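Kappa-carrageenase (Zobellia galactanivorans, PDB 5OCR) probably hydrolyses kappa-carrageenan, a sulfated galactan of red algae, with the family 16 glycoside hydrolase domain that makes up this piece of a longer protein. Local coordinates at residues A[24-29]-A[95-100]; A[34-39]-A[61-66]; A[55-60]-A[88-93]; A[67-72]-A[272-277]; A[101-106]-A[200-205]. All blocks are in the same frame, centred on the assembly; numbering follows the deposited sequence.

Contact 1: A[24-29]-A[95-100]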
# COMPACT_ATOMS: atom_id res chain seq x y z
N LYS A 24 18.12 -3.31 -7.08
CA LYS A 24 18.52 -3.38 -5.68
C LYS A 24 17.84 -4.62 -5.09
O LYS A 24 16.63 -4.60 -4.80
CB LYS A 24 18.11 -2.09 -4.96
CG LYS A 24 18.81 -0.82 -5.52
CD LYS A 24 20.34 -0.90 -5.65
CE LYS A 24 21.05 -0.62 -4.35
NZ LYS A 24 22.46 -0.29 -4.73
N TRP A 25 18.61 -5.73 -5.00
CA TRP A 25 18.09 -6.96 -4.45
C TRP A 25 17.59 -6.89 -3.02
O TRP A 25 16.72 -7.64 -2.68
CB TRP A 25 19.11 -8.09 -4.68
CG TRP A 25 19.05 -8.45 -6.13
CD1 TRP A 25 20.00 -8.14 -7.17
CD2 TRP A 25 17.93 -9.13 -6.81
NE1 TRP A 25 19.55 -8.61 -8.37
CE2 TRP A 25 18.29 -9.19 -8.23
CE3 TRP A 25 16.69 -9.68 -6.38
CZ2 TRP A 25 17.46 -9.82 -9.16
CZ3 TRP A 25 15.83 -10.26 -7.35
CH2 TRP A 25 16.21 -10.34 -8.70
N SER A 26 18.02 -5.87 -2.23
CA SER A 26 17.47 -5.76 -0.87
C SER A 26 16.01 -5.44 -0.76
O SER A 26 15.43 -5.55 0.33
CB SER A 26 18.25 -4.71 -0.06
OG SER A 26 18.26 -3.55 -0.87
N ALA A 27 15.34 -5.06 -1.87
CA ALA A 27 13.89 -5.00 -1.77
C ALA A 27 13.29 -5.49 -3.07
O ALA A 27 12.20 -5.05 -3.49
CB ALA A 27 13.36 -3.55 -1.49
N SER A 28 14.01 -6.38 -3.76
CA SER A 28 13.44 -7.00 -4.96
C SER A 28 13.29 -8.48 -4.75
O SER A 28 14.16 -9.12 -4.11
CB SER A 28 14.33 -6.77 -6.19
OG SER A 28 14.59 -5.40 -6.41
N ASP A 29 12.20 -9.04 -5.28
CA ASP A 29 11.96 -10.46 -5.03
C ASP A 29 11.05 -10.95 -6.16
O ASP A 29 9.97 -10.35 -6.39
CB ASP A 29 11.30 -10.62 -3.64
CG ASP A 29 11.49 -12.05 -3.05
OD1 ASP A 29 11.46 -13.07 -3.83
OD2 ASP A 29 11.58 -12.11 -1.79
N GLN A 95 15.19 -2.87 4.30
CA GLN A 95 15.99 -1.80 3.67
C GLN A 95 15.09 -0.56 3.35
O GLN A 95 13.96 -0.75 2.86
CB GLN A 95 16.67 -2.29 2.38
CG GLN A 95 17.53 -1.24 1.73
CD GLN A 95 18.65 -0.78 2.56
OE1 GLN A 95 19.36 -1.59 3.19
NE2 GLN A 95 18.85 0.54 2.59
N LYS A 96 15.61 0.64 3.61
CA LYS A 96 14.86 1.91 3.25
C LYS A 96 15.46 2.51 2.02
O LYS A 96 16.68 2.35 1.72
CB LYS A 96 15.02 2.92 4.41
CG LYS A 96 14.23 2.47 5.66
CD LYS A 96 14.58 3.42 6.82
CE LYS A 96 14.01 2.89 8.16
NZ LYS A 96 12.55 3.17 8.28
N PHE A 97 14.64 3.28 1.28
CA PHE A 97 15.13 3.96 0.10
C PHE A 97 14.45 5.33 0.06
O PHE A 97 13.45 5.54 0.65
CB PHE A 97 14.58 3.24 -1.19
CG PHE A 97 15.04 1.82 -1.31
CD1 PHE A 97 16.18 1.52 -2.06
CD2 PHE A 97 14.35 0.80 -0.62
CE1 PHE A 97 16.60 0.18 -2.13
CE2 PHE A 97 14.77 -0.51 -0.69
CZ PHE A 97 15.90 -0.82 -1.45
N THR A 98 14.97 6.24 -0.72
CA THR A 98 14.26 7.55 -0.84
C THR A 98 13.90 7.69 -2.31
O THR A 98 12.73 7.51 -2.69
CB THR A 98 15.11 8.72 -0.31
OG1 THR A 98 15.56 8.49 1.04
CG2 THR A 98 14.21 10.06 -0.33
N TYR A 99 14.91 7.83 -3.13
CA TYR A 99 14.62 8.07 -4.53
C TYR A 99 14.90 6.77 -5.31
O TYR A 99 15.68 5.99 -4.89
CB TYR A 99 15.50 9.14 -5.08
CG TYR A 99 15.36 10.42 -4.35
CD1 TYR A 99 14.12 10.98 -4.05
CD2 TYR A 99 16.51 11.15 -4.07
CE1 TYR A 99 14.04 12.17 -3.32
CE2 TYR A 99 16.45 12.35 -3.39
CZ TYR A 99 15.20 12.85 -3.02
OH TYR A 99 15.16 14.05 -2.32
N GLY A 100 14.25 6.55 -6.44
CA GLY A 100 14.48 5.33 -7.19
C GLY A 100 13.24 5.01 -8.00
O GLY A 100 12.35 5.89 -8.17
O HOH W 1 15.38 -5.54 2.85

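Contact 2: A[34-39]-A[61-66]. With MG (magnesium ion), chain F.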
# COMPACT_ATOMS: atom_id res chain seq x y z
N ASN A 34 9.55 -20.91 -2.33
CA ASN A 34 8.40 -21.00 -1.46
C ASN A 34 8.67 -20.55 -0.01
O ASN A 34 7.71 -20.06 0.62
CB ASN A 34 7.78 -22.38 -1.48
CG ASN A 34 7.37 -22.80 -2.87
OD1 ASN A 34 6.65 -22.09 -3.60
ND2 ASN A 34 7.81 -24.00 -3.24
N ASP A 35 9.90 -20.63 0.48
CA ASP A 35 10.25 -20.16 1.84
C ASP A 35 10.35 -18.62 1.72
O ASP A 35 11.24 -18.16 1.12
CB ASP A 35 11.66 -20.67 2.26
CG ASP A 35 11.71 -22.19 2.53
OD1 ASP A 35 10.63 -22.79 2.70
OD2 ASP A 35 12.86 -22.76 2.56
N PRO A 36 9.40 -17.86 2.29
CA PRO A 36 9.56 -16.37 2.32
C PRO A 36 10.88 -15.98 2.87
O PRO A 36 11.33 -16.59 3.87
CB PRO A 36 8.44 -15.94 3.27
CG PRO A 36 7.43 -17.10 3.20
CD PRO A 36 8.28 -18.30 3.12
N ASP A 37 11.47 -14.91 2.30
CA ASP A 37 12.79 -14.49 2.67
C ASP A 37 12.69 -13.52 3.85
O ASP A 37 12.65 -12.28 3.67
CB ASP A 37 13.47 -13.85 1.45
CG ASP A 37 14.89 -13.46 1.73
OD1 ASP A 37 15.37 -13.56 2.86
OD2 ASP A 37 15.54 -13.09 0.77
N TRP A 38 12.64 -14.06 5.10
CA TRP A 38 12.50 -13.19 6.27
C TRP A 38 13.75 -12.44 6.69
O TRP A 38 13.74 -11.61 7.61
CB TRP A 38 11.91 -13.97 7.46
CG TRP A 38 10.56 -14.58 7.14
CD1 TRP A 38 10.17 -15.93 7.27
CD2 TRP A 38 9.35 -13.87 6.71
NE1 TRP A 38 8.81 -16.08 6.93
CE2 TRP A 38 8.29 -14.87 6.56
CE3 TRP A 38 9.07 -12.53 6.42
CZ2 TRP A 38 7.00 -14.53 6.12
CZ3 TRP A 38 7.79 -12.21 5.92
CH2 TRP A 38 6.77 -13.20 5.86
N ALA A 39 14.87 -12.72 6.02
CA ALA A 39 16.07 -11.81 6.16
C ALA A 39 15.84 -10.46 5.44
O ALA A 39 16.25 -9.36 5.89
CB ALA A 39 17.30 -12.49 5.58
N VAL A 61 0.92 -15.21 4.84
CA VAL A 61 1.83 -15.09 3.70
C VAL A 61 2.19 -16.53 3.22
O VAL A 61 2.56 -17.41 4.04
CB VAL A 61 3.11 -14.26 4.00
CG1 VAL A 61 4.08 -14.24 2.80
CG2 VAL A 61 2.79 -12.87 4.48
N LYS A 62 1.99 -16.84 1.95
CA LYS A 62 2.35 -18.14 1.46
C LYS A 62 2.89 -17.83 0.08
O LYS A 62 2.40 -16.90 -0.60
CB LYS A 62 1.06 -18.97 1.29
CG LYS A 62 1.22 -20.25 0.47
CD LYS A 62 -0.11 -21.02 0.33
CE LYS A 62 0.07 -22.14 -0.69
NZ LYS A 62 -1.28 -22.61 -1.14
N ILE A 63 3.88 -18.57 -0.38
CA ILE A 63 4.33 -18.31 -1.76
C ILE A 63 4.30 -19.66 -2.47
O ILE A 63 4.72 -20.68 -1.88
CB ILE A 63 5.74 -17.81 -1.73
CG1 ILE A 63 5.84 -16.46 -0.92
CG2 ILE A 63 6.24 -17.66 -3.16
CD1 ILE A 63 7.26 -16.01 -0.72
N SER A 64 3.77 -19.67 -3.67
CA SER A 64 3.66 -20.91 -4.46
C SER A 64 3.88 -20.66 -5.96
O SER A 64 3.28 -19.74 -6.52
CB SER A 64 2.24 -21.39 -4.18
OG SER A 64 1.94 -22.56 -4.90
N ASN A 65 4.67 -21.49 -6.63
CA ASN A 65 4.84 -21.43 -8.05
C ASN A 65 5.05 -19.98 -8.59
O ASN A 65 4.52 -19.58 -9.65
CB ASN A 65 3.68 -22.17 -8.75
CG ASN A 65 3.43 -23.60 -8.19
OD1 ASN A 65 4.23 -24.16 -7.44
ND2 ASN A 65 2.29 -24.15 -8.54
N GLY A 66 5.90 -19.21 -7.90
CA GLY A 66 6.36 -17.94 -8.40
C GLY A 66 5.49 -16.81 -7.93
O GLY A 66 5.80 -15.66 -8.29
MG MG F . 7.22 -14.46 -9.48
O HOH W 2 5.07 -20.37 1.44
O HOH W 3 8.33 -16.17 -10.75

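Contact 3: A[55-60]-A[88-93]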
# COMPACT_ATOMS: atom_id res chain seq x y z
N TRP A 55 -1.35 -8.02 11.97
CA TRP A 55 -0.60 -8.77 10.99
C TRP A 55 -0.29 -10.10 11.54
O TRP A 55 0.02 -10.19 12.74
CB TRP A 55 0.71 -8.05 10.67
CG TRP A 55 0.49 -6.64 10.23
CD1 TRP A 55 0.81 -5.46 10.93
CD2 TRP A 55 -0.08 -6.19 8.94
NE1 TRP A 55 0.54 -4.35 10.17
CE2 TRP A 55 -0.09 -4.74 8.98
CE3 TRP A 55 -0.61 -6.86 7.81
CZ2 TRP A 55 -0.55 -3.96 7.92
CZ3 TRP A 55 -1.06 -6.08 6.74
CH2 TRP A 55 -1.09 -4.66 6.81
N ASN A 56 -0.36 -11.13 10.72
CA ASN A 56 0.14 -12.46 11.07
C ASN A 56 0.76 -13.09 9.84
O ASN A 56 0.15 -13.90 9.10
CB ASN A 56 -1.00 -13.38 11.67
CG ASN A 56 -0.43 -14.69 12.25
OD1 ASN A 56 0.68 -15.10 11.91
ND2 ASN A 56 -1.22 -15.38 13.06
N ASN A 57 2.03 -12.74 9.61
CA ASN A 57 2.72 -13.21 8.44
C ASN A 57 2.96 -14.73 8.43
O ASN A 57 3.00 -15.33 7.38
CB ASN A 57 4.03 -12.42 8.24
CG ASN A 57 3.74 -11.04 7.64
OD1 ASN A 57 2.69 -10.86 7.05
ND2 ASN A 57 4.60 -10.09 7.85
N GLN A 58 3.05 -15.35 9.61
CA GLN A 58 3.19 -16.82 9.63
C GLN A 58 1.99 -17.50 9.01
O GLN A 58 2.14 -18.44 8.23
CB GLN A 58 3.39 -17.33 11.07
CG GLN A 58 3.52 -18.85 11.21
CD GLN A 58 4.64 -19.45 10.31
OE1 GLN A 58 5.69 -18.83 10.05
NE2 GLN A 58 4.38 -20.64 9.78
N LYS A 59 0.80 -16.95 9.25
CA LYS A 59 -0.42 -17.59 8.81
C LYS A 59 -0.96 -17.02 7.50
O LYS A 59 -1.69 -17.71 6.76
CB LYS A 59 -1.46 -17.48 9.93
CG LYS A 59 -1.09 -18.43 11.07
CD LYS A 59 -1.09 -19.83 10.51
CE LYS A 59 -1.29 -20.83 11.61
NZ LYS A 59 -0.29 -20.49 12.65
N ASN A 60 -0.52 -15.80 7.19
CA ASN A 60 -1.16 -15.05 6.09
C ASN A 60 -0.32 -14.71 4.87
O ASN A 60 -0.80 -13.95 3.96
CB ASN A 60 -1.78 -13.80 6.67
CG ASN A 60 -2.83 -14.10 7.68
OD1 ASN A 60 -3.36 -15.21 7.71
ND2 ASN A 60 -3.20 -13.14 8.47
N SER A 88 -4.03 -9.91 8.77
CA SER A 88 -3.60 -9.84 7.38
C SER A 88 -2.15 -10.15 7.16
O SER A 88 -1.44 -10.67 8.05
CB SER A 88 -4.08 -8.51 6.78
OG SER A 88 -3.94 -8.59 5.35
N GLY A 89 -1.70 -9.92 5.93
CA GLY A 89 -0.29 -10.25 5.62
C GLY A 89 0.41 -9.08 4.94
O GLY A 89 -0.26 -8.24 4.31
N ILE A 90 1.74 -8.99 5.05
CA ILE A 90 2.46 -7.79 4.62
C ILE A 90 3.90 -8.15 4.30
O ILE A 90 4.49 -8.89 5.06
CB ILE A 90 2.38 -6.64 5.63
CG1 ILE A 90 3.31 -5.46 5.22
CG2 ILE A 90 2.73 -7.12 7.07
CD1 ILE A 90 2.99 -4.15 5.99
N PHE A 91 4.41 -7.69 3.15
CA PHE A 91 5.83 -7.68 2.90
C PHE A 91 6.34 -6.27 3.10
O PHE A 91 5.92 -5.34 2.38
CB PHE A 91 6.15 -8.05 1.44
CG PHE A 91 5.97 -9.49 1.14
CD1 PHE A 91 6.94 -10.42 1.52
CD2 PHE A 91 4.88 -9.92 0.43
CE1 PHE A 91 6.77 -11.79 1.23
CE2 PHE A 91 4.75 -11.28 0.11
CZ PHE A 91 5.69 -12.22 0.53
N LYS A 92 7.18 -6.09 4.12
CA LYS A 92 7.82 -4.75 4.43
C LYS A 92 9.31 -4.92 4.37
O LYS A 92 9.89 -5.73 5.13
CB LYS A 92 7.38 -4.23 5.77
CG LYS A 92 8.03 -2.83 6.02
CD LYS A 92 7.71 -2.41 7.48
CE LYS A 92 8.52 -1.11 7.67
NZ LYS A 92 8.27 -0.66 9.10
N SER A 93 9.98 -4.22 3.45
CA SER A 93 11.45 -4.40 3.38
C SER A 93 12.16 -3.91 4.67
O SER A 93 11.83 -2.82 5.23
CB SER A 93 12.07 -3.73 2.15
OG SER A 93 11.90 -2.30 2.21

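Contact 4: A[67-72]-A[272-277]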
# COMPACT_ATOMS: atom_id res chain seq x y z
N ILE A 67 4.47 -17.11 -7.10
CA ILE A 67 3.47 -16.02 -6.75
C ILE A 67 3.26 -15.95 -5.23
O ILE A 67 3.01 -16.96 -4.57
CB ILE A 67 2.10 -16.36 -7.40
CG1 ILE A 67 2.24 -16.49 -8.95
CG2 ILE A 67 0.96 -15.30 -7.05
CD1 ILE A 67 2.45 -15.20 -9.75
N ALA A 68 3.44 -14.75 -4.67
CA ALA A 68 3.17 -14.59 -3.24
C ALA A 68 1.74 -14.30 -3.07
O ALA A 68 1.18 -13.51 -3.82
CB ALA A 68 3.97 -13.42 -2.72
N GLU A 69 1.19 -14.85 -1.97
CA GLU A 69 -0.26 -14.69 -1.66
C GLU A 69 -0.39 -14.03 -0.28
O GLU A 69 0.21 -14.56 0.68
CB GLU A 69 -0.94 -16.09 -1.68
CG GLU A 69 -2.43 -16.01 -1.29
CD GLU A 69 -3.22 -17.30 -1.43
OE1 GLU A 69 -2.62 -18.32 -1.75
OE2 GLU A 69 -4.48 -17.27 -1.27
N LEU A 70 -1.07 -12.89 -0.15
CA LEU A 70 -1.22 -12.23 1.13
C LEU A 70 -2.74 -12.30 1.43
O LEU A 70 -3.54 -11.93 0.59
CB LEU A 70 -0.71 -10.77 1.05
CG LEU A 70 0.79 -10.63 0.74
CD1 LEU A 70 1.10 -10.76 -0.74
CD2 LEU A 70 1.29 -9.26 1.19
N THR A 71 -3.10 -12.76 2.62
CA THR A 71 -4.49 -13.14 2.89
C THR A 71 -5.06 -12.41 4.10
O THR A 71 -4.37 -12.31 5.16
CB THR A 71 -4.55 -14.69 3.14
OG1 THR A 71 -4.02 -15.34 1.98
CG2 THR A 71 -5.99 -15.20 3.32
N MET A 72 -6.28 -11.93 3.96
CA MET A 72 -7.08 -11.37 5.10
C MET A 72 -7.91 -12.50 5.70
O MET A 72 -8.65 -13.15 4.98
CB MET A 72 -8.01 -10.28 4.55
CG MET A 72 -8.85 -9.60 5.66
SD MET A 72 -7.83 -8.60 6.73
CE MET A 72 -7.25 -7.31 5.55
N PRO A 272 -11.75 -16.21 3.92
CA PRO A 272 -10.53 -15.41 3.63
C PRO A 272 -10.52 -14.93 2.17
O PRO A 272 -11.18 -15.55 1.28
CB PRO A 272 -9.39 -16.39 3.90
CG PRO A 272 -10.03 -17.78 3.69
CD PRO A 272 -11.40 -17.61 4.27
N THR A 273 -9.77 -13.84 1.92
CA THR A 273 -9.61 -13.42 0.54
C THR A 273 -8.15 -13.00 0.40
O THR A 273 -7.48 -12.68 1.45
CB THR A 273 -10.58 -12.26 0.23
OG1 THR A 273 -10.55 -12.04 -1.21
CG2 THR A 273 -10.21 -10.90 0.93
N SER A 274 -7.61 -13.04 -0.83
CA SER A 274 -6.17 -12.88 -0.99
C SER A 274 -5.86 -11.94 -2.13
O SER A 274 -6.62 -11.88 -3.09
CB SER A 274 -5.57 -14.22 -1.35
OG SER A 274 -5.75 -15.17 -0.29
N MET A 275 -4.79 -11.14 -1.95
CA MET A 275 -4.06 -10.52 -3.10
C MET A 275 -2.88 -11.38 -3.50
O MET A 275 -2.37 -12.17 -2.70
CB MET A 275 -3.58 -9.06 -2.82
CG MET A 275 -2.57 -9.03 -1.65
SD MET A 275 -2.08 -7.35 -1.23
CE MET A 275 -1.02 -6.91 -2.59
N TYR A 276 -2.38 -11.18 -4.72
CA TYR A 276 -1.26 -12.00 -5.22
C TYR A 276 -0.21 -11.09 -5.83
O TYR A 276 -0.54 -10.08 -6.56
CB TYR A 276 -1.78 -12.92 -6.37
CG TYR A 276 -2.81 -13.85 -5.83
CD1 TYR A 276 -2.41 -15.08 -5.26
CD2 TYR A 276 -4.18 -13.53 -5.86
CE1 TYR A 276 -3.40 -15.96 -4.73
CE2 TYR A 276 -5.16 -14.40 -5.30
CZ TYR A 276 -4.73 -15.60 -4.76
OH TYR A 276 -5.67 -16.46 -4.28
N VAL A 277 1.05 -11.41 -5.61
CA VAL A 277 2.11 -10.59 -6.14
C VAL A 277 3.10 -11.51 -6.90
O VAL A 277 3.69 -12.45 -6.28
CB VAL A 277 2.87 -9.88 -5.00
CG1 VAL A 277 3.95 -8.97 -5.59
CG2 VAL A 277 1.95 -9.06 -4.05

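Contact 5: A[101-106]-A[200-205]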
# COMPACT_ATOMS: atom_id res chain seq x y z
N TYR A 101 13.17 3.78 -8.48
CA TYR A 101 11.99 3.30 -9.14
C TYR A 101 11.47 2.05 -8.46
O TYR A 101 12.27 1.15 -8.15
CB TYR A 101 12.34 2.96 -10.62
CG TYR A 101 11.15 2.86 -11.57
CD1 TYR A 101 10.87 3.91 -12.45
CD2 TYR A 101 10.37 1.69 -11.63
CE1 TYR A 101 9.77 3.82 -13.29
CE2 TYR A 101 9.25 1.64 -12.43
CZ TYR A 101 9.02 2.69 -13.30
OH TYR A 101 7.95 2.61 -14.18
N PHE A 102 10.14 1.99 -8.25
CA PHE A 102 9.53 0.88 -7.47
C PHE A 102 8.41 0.24 -8.28
O PHE A 102 7.50 1.00 -8.73
CB PHE A 102 8.97 1.43 -6.16
CG PHE A 102 9.97 2.30 -5.42
CD1 PHE A 102 10.76 1.74 -4.41
CD2 PHE A 102 10.19 3.64 -5.75
CE1 PHE A 102 11.78 2.47 -3.83
CE2 PHE A 102 11.15 4.42 -5.10
CZ PHE A 102 11.96 3.82 -4.11
N GLU A 103 8.43 -1.08 -8.46
CA GLU A 103 7.41 -1.70 -9.31
C GLU A 103 6.97 -3.01 -8.74
O GLU A 103 7.85 -3.74 -8.19
CB GLU A 103 8.14 -1.95 -10.68
CG GLU A 103 7.12 -2.43 -11.77
CD GLU A 103 7.80 -2.62 -13.14
OE1 GLU A 103 8.04 -1.58 -13.80
OE2 GLU A 103 8.09 -3.79 -13.52
N ALA A 104 5.68 -3.33 -8.83
CA ALA A 104 5.17 -4.62 -8.44
C ALA A 104 4.12 -5.05 -9.38
O ALA A 104 3.40 -4.24 -9.99
CB ALA A 104 4.63 -4.47 -6.98
N LYS A 105 4.10 -6.36 -9.60
CA LYS A 105 3.03 -6.96 -10.46
C LYS A 105 2.03 -7.68 -9.55
O LYS A 105 2.37 -8.62 -8.77
CB LYS A 105 3.69 -7.89 -11.53
CG LYS A 105 2.67 -8.73 -12.39
CD LYS A 105 3.54 -9.50 -13.38
CE LYS A 105 2.73 -10.51 -14.11
NZ LYS A 105 3.79 -11.26 -14.85
N ILE A 106 0.81 -7.15 -9.56
CA ILE A 106 -0.17 -7.49 -8.51
C ILE A 106 -1.53 -7.84 -9.08
O ILE A 106 -2.02 -7.15 -10.06
CB ILE A 106 -0.35 -6.25 -7.55
CG1 ILE A 106 0.97 -5.92 -6.77
CG2 ILE A 106 -1.60 -6.48 -6.59
CD1 ILE A 106 0.92 -4.50 -6.16
N PHE A 200 -3.31 -9.90 -13.23
CA PHE A 200 -2.10 -9.18 -12.72
C PHE A 200 -1.86 -7.98 -13.57
O PHE A 200 -1.88 -8.09 -14.82
CB PHE A 200 -0.82 -10.10 -12.83
CG PHE A 200 -0.79 -11.16 -11.76
CD1 PHE A 200 -1.47 -12.39 -11.96
CD2 PHE A 200 -0.10 -10.96 -10.57
CE1 PHE A 200 -1.53 -13.39 -11.00
CE2 PHE A 200 -0.15 -11.97 -9.55
CZ PHE A 200 -0.82 -13.22 -9.79
N HIS A 201 -1.46 -6.88 -12.95
CA HIS A 201 -0.98 -5.71 -13.69
C HIS A 201 0.20 -5.12 -13.03
O HIS A 201 0.53 -5.48 -11.89
CB HIS A 201 -2.13 -4.64 -13.73
CG HIS A 201 -3.33 -5.17 -14.46
ND1 HIS A 201 -3.48 -5.01 -15.81
CD2 HIS A 201 -4.39 -5.93 -14.02
CE1 HIS A 201 -4.61 -5.65 -16.19
NE2 HIS A 201 -5.17 -6.19 -15.07
N ILE A 202 0.85 -4.18 -13.70
CA ILE A 202 2.14 -3.65 -13.24
C ILE A 202 1.94 -2.27 -12.71
O ILE A 202 1.43 -1.39 -13.46
CB ILE A 202 3.14 -3.54 -14.44
CG1 ILE A 202 3.22 -4.85 -15.21
CG2 ILE A 202 4.52 -3.07 -13.97
CD1 ILE A 202 3.67 -6.06 -14.44
N TYR A 203 2.35 -2.08 -11.45
CA TYR A 203 2.16 -0.80 -10.79
C TYR A 203 3.52 -0.25 -10.48
O TYR A 203 4.31 -0.90 -9.77
CB TYR A 203 1.27 -0.99 -9.52
CG TYR A 203 -0.09 -1.55 -9.83
CD1 TYR A 203 -1.13 -0.69 -10.32
CD2 TYR A 203 -0.32 -2.95 -9.78
CE1 TYR A 203 -2.34 -1.22 -10.58
CE2 TYR A 203 -1.57 -3.50 -10.12
CZ TYR A 203 -2.56 -2.57 -10.54
OH TYR A 203 -3.81 -2.97 -10.85
N GLY A 204 3.83 0.95 -11.00
CA GLY A 204 5.23 1.50 -10.87
C GLY A 204 5.21 2.89 -10.36
O GLY A 204 4.24 3.62 -10.57
N CYS A 205 6.33 3.30 -9.78
CA CYS A 205 6.46 4.69 -9.32
C CYS A 205 7.92 5.11 -9.44
O CYS A 205 8.83 4.39 -8.86
CB CYS A 205 6.09 4.81 -7.86
SG CYS A 205 5.90 6.50 -7.26
O HOH W 4 -4.30 -5.69 -10.55

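Contact 1: A[24-29]-A[95-100]
Ala-27 and Phe-97 make the closest apolar contact, the methyl CB of Ala-27 lying 3.4 Å from ring atom CE2 of Phe-97. The outer end of the Phe-97 ring meets two more groups: CZ is 3.7 Å from Ser-26 OG, and CE1 is 3.9 Å from CB of Lys-24, whose chain then bends away. With CG anti to its carbonyl carbon (chi1 -62°), Phe-97 carries a large flat ring that suits this place because it reaches Lys-24, Ser-26 and Ala-27 at once. An alanine in place of Phe-97 would probably open a gap under the turn and leave the Ala-27 methyl without its ring neighbour. One water bridges the backbones, 2.5 Å from Ser-26 O and 3.0 Å from Gln-95 N. Behind this shell, Lys-24 O holds the turn by accepting from Ala-27 N and Ser-28 OG on opposite faces of its plane. Ala-27 and Phe-97 also pack on Val-282 and Val-235, so the loop after strand 21-23 sits against strands 86-97, 233-241 and 273-285 of the GH16 beta-jellyroll.

Contact 2: A[34-39]-A[61-66]
Ile-63 N donates to a water at 2.8 Å that in turn donates to Asn-34 O, so the loop 34-39 meets strand 61-64 through solvent rather than by direct strand pairing. The strand is the first arm of a beta hairpin of the jellyroll; Asn-65 and Gly-66 form its type I' turn and strand 67-74 is the second arm. Beside the water, Pro-36 and Trp-38 make apolar contacts. Ile-63 keeps CD1 trans to CA (chi2 173°), and this methyl lies 4.1 Å from CG of Pro-36. Further along, Trp-38 brings CH2 to 4.2 Å from CG1 of Val-61, while CB of the rigid Pro-36 lies over one face of the indole. Asn-Gly suits the turn: with phi at 93°, any side chain at Gly-66 would press on the carbonyl O of Asn-65. Asp-278 and Glu-30 help to complete a magnesium site in which Gly-66 O binds the ion at 2.2 Å.

Contact 3: A[55-60]-A[88-93]
Trp-55 and Ile-90 form the dense part of this contact. CG2 of Ile-90, lying between its own backbone N and carbonyl carbon, sits over one face of the indole, 3.8 Å from the centroid of the six-membered ring of Trp-55, in a CH-pi contact; a beta-branched residue suits the spot, offering the ring a methyl. Trp-55 NE1 is bonded to Pro-48 O. Ser-88 O accepts twice: from Asn-56 N at 2.9 Å, almost straight at 175°, and from Asn-60 ND2 at 3.1 Å, which comes from above the carbonyl plane and also binds Thr-87 OG1. Asn-57 turns OD1 to Ile-90 N at 2.9 Å and gives ND2 to Lys-43 O, so one buried amide satisfies two backbones. Gly-89 fits where nothing larger would, since a CB there would lie 2.6 Å from Asn-60 O. The outer side of the short helix 57-60 is looser: Gln-58 and Lys-59 are exposed, and Asn-56 caps the helix, its OD1 3.2 Å from Lys-59 N. Trp-55 pairs in parallel with Ser-88 at the start of strand 86-97, whose sheet neighbours include 67-74 and 233-241, while the helix runs on into strand 61-64.

Contact 4: A[67-72]-A[272-277]
Glu-69 holds CG anti to its backbone N (chi1 177°) and stays extended beyond it, while Ser-274, in the conformer described, sets OG anti to its carbonyl carbon (chi1 -63°); together these bring the two side chains within bonding range. Ser-274 OG donates to the anti lone pair of Glu-69 OE2 at 2.6 Å, and Thr-71 OG1 lies 2.9 Å from the same OG. Tyr-276 runs alongside Glu-69, pointing the same way, with CE1 of the ring 3.6 Å from CG of the glutamate. Ile-67 CG2 touches Tyr-276 CB at 3.7 Å. The other face is wholly different: Leu-70 CB packs on Met-275 CG at 3.7 Å, and Ala-68 and Val-277 lie beside them, small and branched groups suited to a close interior that Phe-91 and Leu-237 help to fill. Between the faces, hydrogen-bonded pairs Ala-68/Val-277, Leu-70/Met-275 and Met-72/Thr-273 join the backbones, the bond from Thr-273 N to Met-72 O being weak. Such antiparallel strands, polar on one face and apolar on the other, are characteristic of the GH16 beta-jellyroll sandwich.

Contact 5: A[101-106]-A[200-205]
Phe-102 and Cys-205 begin a run of six backbone hydrogen bonds, two for each of the antiparallel pairs Phe-102/Cys-205, Ala-104/Tyr-203 and Ile-106/His-201. The straightest, from Tyr-203 N to Ala-104 O, measures 2.8 Å at 173°. Gly-204 pairs with Glu-103 without a side chain; a CB there would come within 3.0 Å of Tyr-101 OH, which is bonded to Lys-13 O.

Apolar contacts fill both faces. Tyr-203 crosses Ile-106 at about a right angle, ring atom CE2 of the tyrosine 4.0 Å from CB of the isoleucine. Phe-119 covers Phe-102, Ala-104 and Ile-106 on this side. On the other face, Lys-105 has CG anti to its backbone N (chi1 173°) and runs extended beyond it, its CG 3.8 Å from CB of Phe-200, so that its long aliphatic part packs while the amine reaches on to a salt bridge with Asp-278. There too the methyl CG2 of Ile-202, in the conformer described, meets CD of Glu-103 at 3.4 Å.

Among the polar groups, the two oxygens of Glu-103 are held by Tyr-279 OH and Thr-12 OG1. An alanine in place of Glu-103 would probably leave both hydroxyls without their acceptor. A water joins Tyr-203 OH, at 2.8 Å, with Ile-106 O. Long antiparallel strands are paired in this way, with one face turned to the hydrophobic interior, in the beta-jellyroll of family GH16, to which this domain belongs.

Contacts 3, 4 and 5 are largely buried, whereas contacts 1 and 2 lie nearer the surface, where loop 24-39 meets strands and a water bridges the backbones across each contact. Contacts 4 and 5 are regular antiparallel pairings whose strands 273-285 and 100-107 are themselves neighbours; Tyr-276 O packs on Phe-200 CE2. Contacts 1 and 3 share strand 86-97, one using an aromatic wedge near its end, the other side-chain amides and a parallel bridge near its start. Contact 2 joins contact 4 through the hairpin of strands 61-64 and 67-74, and Asp-278, which binds magnesium with Gly-66 of contact 2, also pairs with Lys-105 of contact 5.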